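Local coordinates for protein putative glycosyl hydrolase (Bacteroides thetaiotaomicron VPI-5482, PDB 3K11) that probably acts as a hydrolase of the glycoside hydrolase family 88 kind, cleaving glycosidic material, although its substrate is not established, at residues 46-51 with 71-76; 80-85 with 396-401. One frame throughout, in Å; residues are numbered along the deposited sequence.

Contact 1 (46-51 with 71-76); sequences ETPARV and QLERGA
E73 reaches R50 with its CG anti to the backbone N (chi1 -179°) and the chain running on extended, while the CG of R50 lies beside its own backbone N (chi1 -43°) and its chain is extended from CG to NE. The two side chains lie alongside each other, pointing the same way, and R50 NH1 bonds to E73 OE1 at 3.1 Å in a salt bridge. OE1 is met on its syn side and sits almost in the guanidinium plane, although the carboxylate and guanidinium planes are turned 54° apart. The same acid crosses P48 at about a right angle, its OE1 3.2 Å from P48 CB. In the backbone, E73 N donates to R50 O at 2.9 Å in a nearly straight bond, so backbone and side chain tie the same two residues twice. A water lies within hydrogen-bonding distance of both P48 O and E73 O and bridges the segments. At the other end E46, bent at chi2, accepts from A76 N through OE1 at 2.9 Å, on the anti side of the carboxylate, and G75 CA makes a CA-H...O contact with E46 O at 3.3 Å. R74 NH2 forms a salt bridge with D132. The segments run antiparallel, and V51 and L72 form a non-hydrogen-bonded pair (CA to CA 4.5 Å) whose side chains diverge, where the loop after helix 29-45 enters the central strand of a small three-stranded antiparallel sheet.

Contact 2 (80-85 with 396-401); sequences ASYEWG and AAHGYG
Ring contacts bring H398 against both Y82 and E83. E83 CG sits over one face of the imidazole, 3.7 Å from the ring centroid and 15° off its normal, a CH-pi contact. Y82 OH lies at the imidazole edge, in its plane, 3.1 Å from H398 NE2, and the two ring planes are inclined at 66°. An alanine in place of H398 would probably leave E83 CG without the face it rests on and a gap beside Y82 OH.

Apolar contacts centre on A397, whose CB is 3.5 Å from E83 CB. The six-membered end of the W84 indole meets A397 CB through CZ3 and Y400 CB through CH2, the latter at 3.7 Å; W84 NE1 turns to Y106 and Y400 OH to V394. These pairs join the first turn of helix 82-98 to the 3-10 segment 397-399 and on into helix 400-416, consistent with the (alpha/alpha)6 barrel of the six-hairpin glycosidases, and S81 is the N-cap of helix 82-98, its OG accepting from W84 N at 3.1 Å.

Water-mediated bonds supply the polar links. One water donates to E83 O and to A397 O at 2.7 Å while accepting from G401 N. A second donates to E83 OE2 at 2.9 Å and accepts from A397 N; the bend at chi2 (98°) of E83 sets CD on the side of A397 and H398.

Overall arrangement
Contact 1 closes along the chain before contact 2 opens: helix 82-98 is the next regular element after strand 70-72, so one connection carries the chain from the small sheet to the helical core. Their centres are about 15 Å apart, yet they touch, T47 CG2 lying 3.6 Å from W84 NE1. Y106 joins them further, bonding T47 OG1 and W84 NE1. Contact 1 is peripheral, its centre about 22 Å from that of the chain, against about 8 Å for the buried contact 2. Both meet a second subunit, through its N7 and S9 at contact 1 and its D8 at contact 2. A bound 1,2-ethanediol, probably from the crystallisation liquor, lies about 4 Å from the Y82 side chain.

Contact 1 (46-51 with 71-76)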
loop_
_atom_site.group_PDB
_atom_site.type_symbol
_atom_site.label_atom_id
_atom_site.label_comp_id
_atom_site.label_asym_id
_atom_site.label_seq_id
_atom_site.Cartn_x
_atom_site.Cartn_y
_atom_site.Cartn_z
ATOM N N GLU A 46 -35.154 21.593 -0.646
ATOM C CA GLU A 46 -34.144 22.131 -1.554
ATOM C C GLU A 46 -34.281 21.756 -3.008
ATOM O O GLU A 46 -33.353 21.986 -3.812
ATOM C CB GLU A 46 -32.770 21.674 -1.053
ATOM C CG GLU A 46 -32.363 22.351 0.232
ATOM C CD GLU A 46 -32.169 23.856 0.052
ATOM O OE1 GLU A 46 -32.150 24.364 -1.095
ATOM O OE2 GLU A 46 -32.040 24.522 1.065
ATOM N N THR A 47 -35.386 21.107 -3.356
ATOM C CA THR A 47 -35.666 20.723 -4.727
ATOM C C THR A 47 -37.089 21.137 -5.104
ATOM O O THR A 47 -37.905 20.298 -5.494
ATOM C CB THR A 47 -35.428 19.214 -4.937
ATOM O OG1 THR A 47 -36.139 18.437 -3.950
ATOM C CG2 THR A 47 -33.891 18.912 -4.883
ATOM N N PRO A 48 -37.364 22.446 -5.076
ATOM C CA PRO A 48 -38.723 22.926 -5.340
ATOM C C PRO A 48 -39.210 22.593 -6.749
ATOM O O PRO A 48 -38.487 22.741 -7.695
ATOM C CB PRO A 48 -38.616 24.436 -5.137
ATOM C CG PRO A 48 -37.170 24.775 -5.382
ATOM C CD PRO A 48 -36.436 23.573 -4.828
ATOM N N ALA A 49 -40.449 22.156 -6.858
ATOM C CA ALA A 49 -41.034 21.839 -8.148
ATOM C C ALA A 49 -41.942 22.976 -8.562
ATOM O O ALA A 49 -43.161 22.842 -8.523
ATOM C CB ALA A 49 -41.799 20.491 -8.062
ATOM N N ARG A 50 -41.360 24.117 -8.930
ATOM C CA ARG A 50 -42.140 25.275 -9.367
ATOM C C ARG A 50 -41.398 26.012 -10.438
ATOM O O ARG A 50 -40.166 25.928 -10.518
ATOM C CB ARG A 50 -42.309 26.321 -8.252
ATOM C CG ARG A 50 -42.616 25.792 -6.914
ATOM C CD ARG A 50 -42.951 26.902 -5.928
ATOM N NE ARG A 50 -43.469 26.287 -4.724
ATOM C CZ ARG A 50 -42.730 25.825 -3.732
ATOM N NH1 ARG A 50 -41.413 25.964 -3.727
ATOM N NH2 ARG A 50 -43.330 25.287 -2.682
ATOM N N VAL A 51 -42.163 26.758 -11.217
ATOM C CA VAL A 51 -41.642 27.695 -12.215
ATOM C C VAL A 51 -41.744 29.094 -11.624
ATOM O O VAL A 51 -42.774 29.466 -11.062
ATOM C CB VAL A 51 -42.408 27.596 -13.556
ATOM C CG1 VAL A 51 -41.929 28.623 -14.570
ATOM C CG2 VAL A 51 -42.259 26.153 -14.121
ATOM N N GLN A 71 -38.117 30.088 -15.273
ATOM C CA GLN A 71 -37.138 29.077 -14.999
ATOM C C GLN A 71 -37.652 28.203 -13.861
ATOM O O GLN A 71 -38.517 28.616 -13.094
ATOM C CB GLN A 71 -35.806 29.687 -14.605
ATOM C CG GLN A 71 -35.862 30.466 -13.311
ATOM C CD GLN A 71 -34.518 30.947 -12.830
ATOM O OE1 GLN A 71 -33.530 30.957 -13.579
ATOM N NE2 GLN A 71 -34.464 31.327 -11.561
ATOM N N LEU A 72 -37.083 27.030 -13.724
ATOM C CA LEU A 72 -37.364 26.209 -12.553
ATOM C C LEU A 72 -36.764 26.949 -11.352
ATOM O O LEU A 72 -35.648 27.479 -11.434
ATOM C CB LEU A 72 -36.722 24.837 -12.714
ATOM C CG LEU A 72 -37.152 23.978 -13.915
ATOM C CD1 LEU A 72 -36.497 22.650 -13.865
ATOM C CD2 LEU A 72 -38.702 23.872 -13.935
ATOM N N GLU A 73 -37.500 27.011 -10.258
ATOM C CA GLU A 73 -37.006 27.654 -9.043
ATOM C C GLU A 73 -35.703 26.988 -8.611
ATOM O O GLU A 73 -35.610 25.745 -8.560
ATOM C CB GLU A 73 -38.058 27.543 -7.920
ATOM C CG GLU A 73 -37.579 28.213 -6.650
ATOM C CD GLU A 73 -38.560 28.171 -5.539
ATOM O OE1 GLU A 73 -39.580 27.482 -5.667
ATOM O OE2 GLU A 73 -38.265 28.805 -4.504
ATOM N N ARG A 74 -34.690 27.784 -8.283
ATOM C CA ARG A 74 -33.416 27.207 -7.957
ATOM C C ARG A 74 -33.333 26.881 -6.476
ATOM O O ARG A 74 -33.293 27.775 -5.650
ATOM C CB ARG A 74 -32.307 28.174 -8.331
ATOM C CG ARG A 74 -32.311 28.647 -9.770
ATOM C CD ARG A 74 -32.133 27.542 -10.667
ATOM N NE ARG A 74 -31.698 27.907 -12.020
ATOM C CZ ARG A 74 -32.317 27.589 -13.157
ATOM N NH1 ARG A 74 -33.530 27.044 -13.178
ATOM N NH2 ARG A 74 -31.721 27.849 -14.302
ATOM N N GLY A 75 -33.366 25.611 -6.140
ATOM C CA GLY A 75 -33.060 25.143 -4.781
ATOM C C GLY A 75 -31.596 24.747 -4.790
ATOM O O GLY A 75 -30.893 25.066 -5.731
ATOM N N ALA A 76 -31.118 24.047 -3.768
ATOM C CA ALA A 76 -29.699 23.674 -3.727
ATOM C C ALA A 76 -29.347 22.641 -4.755
ATOM O O ALA A 76 -28.204 22.585 -5.176
ATOM C CB ALA A 76 -29.290 23.175 -2.297
HETATM O O HOH W 1 -35.944 23.187 -9.079
#

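Contact 2 (80-85 with 396-401)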
loop_
_atom_site.group_PDB
_atom_site.type_symbol
_atom_site.label_atom_id
_atom_site.label_comp_id
_atom_site.label_asym_id
_atom_site.label_seq_id
_atom_site.Cartn_x
_atom_site.Cartn_y
_atom_site.Cartn_z
ATOM N N ALA A 80 -33.067 17.517 -12.541
ATOM C CA ALA A 80 -32.858 16.566 -13.630
ATOM C C ALA A 80 -31.410 16.379 -13.983
ATOM O O ALA A 80 -31.087 15.983 -15.112
ATOM C CB ALA A 80 -33.638 16.948 -14.832
ATOM N N SER A 81 -30.535 16.552 -12.990
ATOM C CA SER A 81 -29.150 16.241 -13.184
ATOM C C SER A 81 -29.001 14.704 -13.054
ATOM O O SER A 81 -29.898 14.023 -12.562
ATOM C CB SER A 81 -28.361 16.879 -12.071
ATOM O OG SER A 81 -28.750 16.308 -10.841
ATOM N N TYR A 82 -27.871 14.146 -13.479
ATOM C CA TYR A 82 -27.721 12.694 -13.309
ATOM C C TYR A 82 -27.673 12.332 -11.838
ATOM O O TYR A 82 -28.173 11.285 -11.447
ATOM C CB TYR A 82 -26.498 12.171 -14.057
ATOM C CG TYR A 82 -25.148 12.486 -13.482
ATOM C CD1 TYR A 82 -24.610 11.683 -12.480
ATOM C CD2 TYR A 82 -24.359 13.474 -13.995
ATOM C CE1 TYR A 82 -23.368 11.925 -11.976
ATOM C CE2 TYR A 82 -23.109 13.708 -13.491
ATOM C CZ TYR A 82 -22.627 12.934 -12.461
ATOM O OH TYR A 82 -21.335 13.106 -11.966
ATOM N N GLU A 83 -27.114 13.237 -11.027
ATOM C CA GLU A 83 -27.102 13.046 -9.562
ATOM C C GLU A 83 -28.502 12.840 -9.037
ATOM O O GLU A 83 -28.749 11.973 -8.188
ATOM C CB GLU A 83 -26.402 14.201 -8.842
ATOM C CG GLU A 83 -24.965 14.458 -9.246
ATOM C CD GLU A 83 -24.818 15.571 -10.258
ATOM O OE1 GLU A 83 -25.420 15.492 -11.329
ATOM O OE2 GLU A 83 -24.059 16.519 -9.987
ATOM N N TRP A 84 -29.453 13.620 -9.541
ATOM C CA TRP A 84 -30.817 13.452 -9.053
ATOM C C TRP A 84 -31.487 12.231 -9.661
ATOM O O TRP A 84 -32.360 11.648 -9.029
ATOM C CB TRP A 84 -31.638 14.765 -9.196
ATOM C CG TRP A 84 -32.176 15.147 -7.869
ATOM C CD1 TRP A 84 -33.465 15.239 -7.493
ATOM C CD2 TRP A 84 -31.396 15.350 -6.677
ATOM N NE1 TRP A 84 -33.549 15.546 -6.171
ATOM C CE2 TRP A 84 -32.293 15.609 -5.636
ATOM C CE3 TRP A 84 -30.028 15.325 -6.400
ATOM C CZ2 TRP A 84 -31.871 15.872 -4.341
ATOM C CZ3 TRP A 84 -29.598 15.587 -5.092
ATOM C CH2 TRP A 84 -30.518 15.841 -4.089
ATOM N N GLY A 85 -31.069 11.820 -10.870
ATOM C CA GLY A 85 -31.492 10.525 -11.414
ATOM C C GLY A 85 -31.194 9.432 -10.380
ATOM O O GLY A 85 -32.034 8.544 -10.100
ATOM N N ALA A 396 -22.310 19.145 -3.268
ATOM C CA ALA A 396 -22.062 18.135 -4.296
ATOM C C ALA A 396 -23.270 17.226 -4.240
ATOM O O ALA A 396 -23.502 16.556 -3.215
ATOM C CB ALA A 396 -20.812 17.358 -3.976
ATOM N N ALA A 397 -24.013 17.151 -5.340
ATOM C CA ALA A 397 -25.289 16.431 -5.345
ATOM C C ALA A 397 -25.118 14.900 -5.288
ATOM O O ALA A 397 -26.052 14.137 -4.994
ATOM C CB ALA A 397 -26.081 16.799 -6.576
ATOM N N HIS A 398 -23.912 14.450 -5.563
ATOM C CA HIS A 398 -23.609 13.040 -5.708
ATOM C C HIS A 398 -23.759 12.272 -4.438
ATOM O O HIS A 398 -23.800 11.051 -4.486
ATOM C CB HIS A 398 -22.147 12.858 -6.123
ATOM C CG HIS A 398 -21.750 13.710 -7.268
ATOM N ND1 HIS A 398 -21.470 15.044 -7.128
ATOM C CD2 HIS A 398 -21.624 13.426 -8.590
ATOM C CE1 HIS A 398 -21.197 15.545 -8.320
ATOM N NE2 HIS A 398 -21.238 14.574 -9.209
ATOM N N GLY A 399 -23.752 12.963 -3.294
ATOM C CA GLY A 399 -23.849 12.242 -2.028
ATOM C C GLY A 399 -25.240 11.766 -1.675
ATOM O O GLY A 399 -25.419 10.782 -0.946
ATOM N N TYR A 400 -26.250 12.466 -2.192
ATOM C CA TYR A 400 -27.607 12.329 -1.640
ATOM C C TYR A 400 -28.284 11.005 -2.020
ATOM O O TYR A 400 -28.776 10.285 -1.123
ATOM C CB TYR A 400 -28.435 13.600 -2.008
ATOM C CG TYR A 400 -27.854 14.755 -1.240
ATOM C CD1 TYR A 400 -28.202 14.962 0.085
ATOM C CD2 TYR A 400 -26.810 15.500 -1.758
ATOM C CE1 TYR A 400 -27.565 15.946 0.862
ATOM C CE2 TYR A 400 -26.179 16.508 -0.983
ATOM C CZ TYR A 400 -26.576 16.719 0.313
ATOM O OH TYR A 400 -25.944 17.662 1.104
ATOM N N GLY A 401 -28.328 10.716 -3.325
ATOM C CA GLY A 401 -28.931 9.489 -3.861
ATOM C C GLY A 401 -28.335 8.271 -3.206
ATOM O O GLY A 401 -29.032 7.410 -2.678
HETATM O O HOH W 2 -27.284 11.826 -5.699
HETATM O O HOH W 3 -23.214 18.312 -7.887
#